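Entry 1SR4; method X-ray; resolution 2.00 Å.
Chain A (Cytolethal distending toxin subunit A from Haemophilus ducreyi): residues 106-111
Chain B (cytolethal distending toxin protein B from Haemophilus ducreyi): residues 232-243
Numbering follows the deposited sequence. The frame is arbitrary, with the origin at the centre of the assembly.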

# COMPACT_ATOMS: atom_id res chain seq x y z
N HIS A 106 1.99 21.53 -1.42
CA HIS A 106 0.86 21.42 -2.34
C HIS A 106 0.22 20.04 -2.35
O HIS A 106 0.88 19.03 -2.14
CB HIS A 106 1.29 21.79 -3.76
CG HIS A 106 1.78 23.19 -3.89
ND1 HIS A 106 2.95 23.63 -3.32
CD2 HIS A 106 1.24 24.26 -4.52
CE1 HIS A 106 3.12 24.92 -3.59
NE2 HIS A 106 2.09 25.32 -4.32
N ARG A 107 -1.08 19.98 -2.62
CA ARG A 107 -1.76 18.69 -2.64
C ARG A 107 -1.21 17.80 -3.75
O ARG A 107 -0.86 18.27 -4.83
CB ARG A 107 -3.27 18.89 -2.83
CG ARG A 107 -3.93 19.55 -1.63
CD ARG A 107 -5.43 19.77 -1.82
NE ARG A 107 -5.99 20.45 -0.66
CZ ARG A 107 -7.27 20.73 -0.50
NH1 ARG A 107 -8.15 20.39 -1.44
NH2 ARG A 107 -7.69 21.34 0.60
N GLU A 108 -1.12 16.51 -3.45
CA GLU A 108 -0.65 15.50 -4.39
C GLU A 108 0.86 15.46 -4.64
O GLU A 108 1.33 14.62 -5.41
CB GLU A 108 -1.41 15.61 -5.71
CG GLU A 108 -2.91 15.34 -5.55
CD GLU A 108 -3.61 15.13 -6.88
OE1 GLU A 108 -3.93 16.14 -7.55
OE2 GLU A 108 -3.82 13.95 -7.27
N TYR A 109 1.62 16.35 -4.02
CA TYR A 109 3.07 16.32 -4.20
C TYR A 109 3.77 15.77 -2.96
O TYR A 109 3.23 15.77 -1.84
CB TYR A 109 3.64 17.70 -4.51
CG TYR A 109 3.03 18.40 -5.71
CD1 TYR A 109 2.46 17.67 -6.75
CD2 TYR A 109 3.06 19.78 -5.81
CE1 TYR A 109 1.92 18.32 -7.87
CE2 TYR A 109 2.54 20.44 -6.91
CZ TYR A 109 1.97 19.70 -7.94
OH TYR A 109 1.48 20.36 -9.04
N PHE A 110 5.00 15.29 -3.17
CA PHE A 110 5.80 14.73 -2.10
C PHE A 110 7.20 15.31 -2.10
O PHE A 110 7.69 15.83 -3.11
CB PHE A 110 5.91 13.22 -2.28
CG PHE A 110 4.59 12.51 -2.13
CD1 PHE A 110 4.08 12.24 -0.87
CD2 PHE A 110 3.85 12.14 -3.26
CE1 PHE A 110 2.84 11.61 -0.72
CE2 PHE A 110 2.61 11.52 -3.12
CZ PHE A 110 2.10 11.25 -1.84
N ARG A 111 7.83 15.24 -0.94
CA ARG A 111 9.19 15.69 -0.78
C ARG A 111 9.92 14.55 -0.09
O ARG A 111 9.29 13.71 0.57
CB ARG A 111 9.26 16.95 0.04
CG ARG A 111 9.02 16.74 1.50
CD ARG A 111 9.52 17.95 2.23
NE ARG A 111 9.37 17.85 3.67
CZ ARG A 111 9.62 18.85 4.50
NH1 ARG A 111 10.05 20.01 4.01
NH2 ARG A 111 9.43 18.70 5.81
N ARG B 232 -14.08 25.16 1.72
CA ARG B 232 -13.07 25.74 2.60
C ARG B 232 -12.32 24.61 3.34
O ARG B 232 -11.36 24.86 4.06
CB ARG B 232 -13.71 26.67 3.63
CG ARG B 232 -14.16 28.04 3.10
CD ARG B 232 -14.79 28.85 4.24
NE ARG B 232 -15.27 30.17 3.84
CZ ARG B 232 -14.50 31.19 3.47
NH1 ARG B 232 -15.06 32.35 3.13
NH2 ARG B 232 -13.18 31.06 3.43
N GLU B 233 -12.76 23.37 3.15
CA GLU B 233 -12.12 22.23 3.82
C GLU B 233 -10.61 22.14 3.54
O GLU B 233 -10.17 22.19 2.40
CB GLU B 233 -12.79 20.92 3.40
CG GLU B 233 -12.41 19.73 4.28
CD GLU B 233 -12.82 19.92 5.73
OE1 GLU B 233 -13.98 20.33 5.96
OE2 GLU B 233 -12.00 19.66 6.64
N ARG B 234 -9.80 21.97 4.59
CA ARG B 234 -8.36 21.86 4.40
C ARG B 234 -7.90 20.41 4.39
O ARG B 234 -6.92 20.05 5.02
CB ARG B 234 -7.63 22.64 5.50
CG ARG B 234 -7.96 24.13 5.50
CD ARG B 234 -7.68 24.73 4.13
NE ARG B 234 -6.26 24.62 3.79
CZ ARG B 234 -5.32 25.44 4.24
NH1 ARG B 234 -5.65 26.45 5.05
NH2 ARG B 234 -4.05 25.25 3.90
N ILE B 235 -8.64 19.57 3.67
CA ILE B 235 -8.30 18.16 3.55
C ILE B 235 -8.01 17.89 2.08
O ILE B 235 -8.82 18.22 1.23
CB ILE B 235 -9.44 17.26 4.04
CG1 ILE B 235 -9.68 17.50 5.54
CG2 ILE B 235 -9.10 15.78 3.77
CD1 ILE B 235 -10.79 16.62 6.16
N GLY B 236 -6.84 17.33 1.78
CA GLY B 236 -6.51 17.05 0.39
C GLY B 236 -6.40 15.55 0.12
O GLY B 236 -5.98 14.79 1.01
N ALA B 237 -6.76 15.13 -1.09
CA ALA B 237 -6.67 13.72 -1.46
C ALA B 237 -5.35 13.50 -2.19
O ALA B 237 -4.88 14.39 -2.90
CB ALA B 237 -7.83 13.32 -2.36
N SER B 238 -4.76 12.32 -2.05
CA SER B 238 -3.50 12.04 -2.72
C SER B 238 -3.30 10.53 -2.79
O SER B 238 -3.76 9.82 -1.90
CB SER B 238 -2.36 12.66 -1.91
OG SER B 238 -1.10 12.36 -2.47
N LEU B 239 -2.68 10.03 -3.85
CA LEU B 239 -2.39 8.59 -3.88
C LEU B 239 -1.48 8.46 -2.65
O LEU B 239 -0.61 9.31 -2.43
CB LEU B 239 -1.63 8.19 -5.15
CG LEU B 239 -2.38 8.43 -6.47
CD1 LEU B 239 -1.57 7.91 -7.65
CD2 LEU B 239 -3.74 7.71 -6.40
N MET B 240 -1.67 7.43 -1.83
CA MET B 240 -0.87 7.26 -0.61
C MET B 240 0.47 6.56 -0.89
O MET B 240 0.82 5.57 -0.24
CB MET B 240 -1.66 6.47 0.44
CG MET B 240 -1.03 6.52 1.84
SD MET B 240 -2.18 5.84 3.01
CE MET B 240 -1.77 6.74 4.50
N LEU B 241 1.23 7.11 -1.82
CA LEU B 241 2.49 6.50 -2.22
C LEU B 241 3.59 6.58 -1.18
O LEU B 241 4.53 5.81 -1.23
CB LEU B 241 2.95 7.11 -3.54
CG LEU B 241 1.92 7.07 -4.67
CD1 LEU B 241 2.48 7.82 -5.88
CD2 LEU B 241 1.58 5.63 -5.03
N ASN B 242 3.46 7.51 -0.24
CA ASN B 242 4.48 7.65 0.80
C ASN B 242 4.51 6.45 1.77
O ASN B 242 5.45 6.28 2.54
CB ASN B 242 4.26 8.95 1.57
CG ASN B 242 2.87 9.07 2.15
OD1 ASN B 242 1.88 8.92 1.44
ND2 ASN B 242 2.80 9.35 3.44
N GLN B 243 3.48 5.60 1.69
CA GLN B 243 3.41 4.44 2.57
C GLN B 243 3.93 3.13 1.96
O GLN B 243 4.26 2.19 2.69
CB GLN B 243 1.96 4.22 3.02
CG GLN B 243 1.42 5.26 3.99
CD GLN B 243 2.27 5.40 5.26
OE1 GLN B 243 3.07 6.32 5.37
NE2 GLN B 243 2.08 4.48 6.21
O HOH W 1 -10.78 20.18 0.20
O HOH W 2 -2.21 12.01 -6.11
O HOH W 3 -2.98 16.25 -1.24
O HOH W 4 0.45 14.44 -1.31

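The contact between the two stretches, which buries 407 Å² in total, rests chiefly on A:Phe110 and A:Arg107, with A:Glu108 between them linked to chain B largely through water. A:Arg107 points toward chain B in an extended conformation (chi1 m, chi2 and chi3 t), which carries its guanidinium along the start of the B:235-239 strand. There A:Arg107 NH2 donates to B:Glu233 O at 3.2 Å, the one direct hydrogen bond across the contact. Water 1 reinforces it, accepting from A:Arg107 NH1 and donating to the carbonyls of B:Glu233 and B:Ile235. One face of the guanidinium lies over B:Gly236, with A:Arg107 NE 3.6 Å from B:Gly236 CA; a CB at this glycine would clash with A:Arg107 CD, so the absent side chain leaves room for the arginine.

A:Glu108 packs its CG 3.4 Å from B:Ala237 O, while its backbone N reaches the same carbonyl through water 3. Its OE2 accepts from water 2, which in turn accepts from B:Leu239 N.

The buried ring of A:Phe110 supplies the apolar part. A:Phe110 CZ lies 3.4 Å from B:Leu239 O, which approaches the ring edge, and 3.4 Å from B:Ser238 OG, which water 4 links to A:Tyr109 O. A:Phe110 CE2 meets B:Leu241 CB at 4.4 Å.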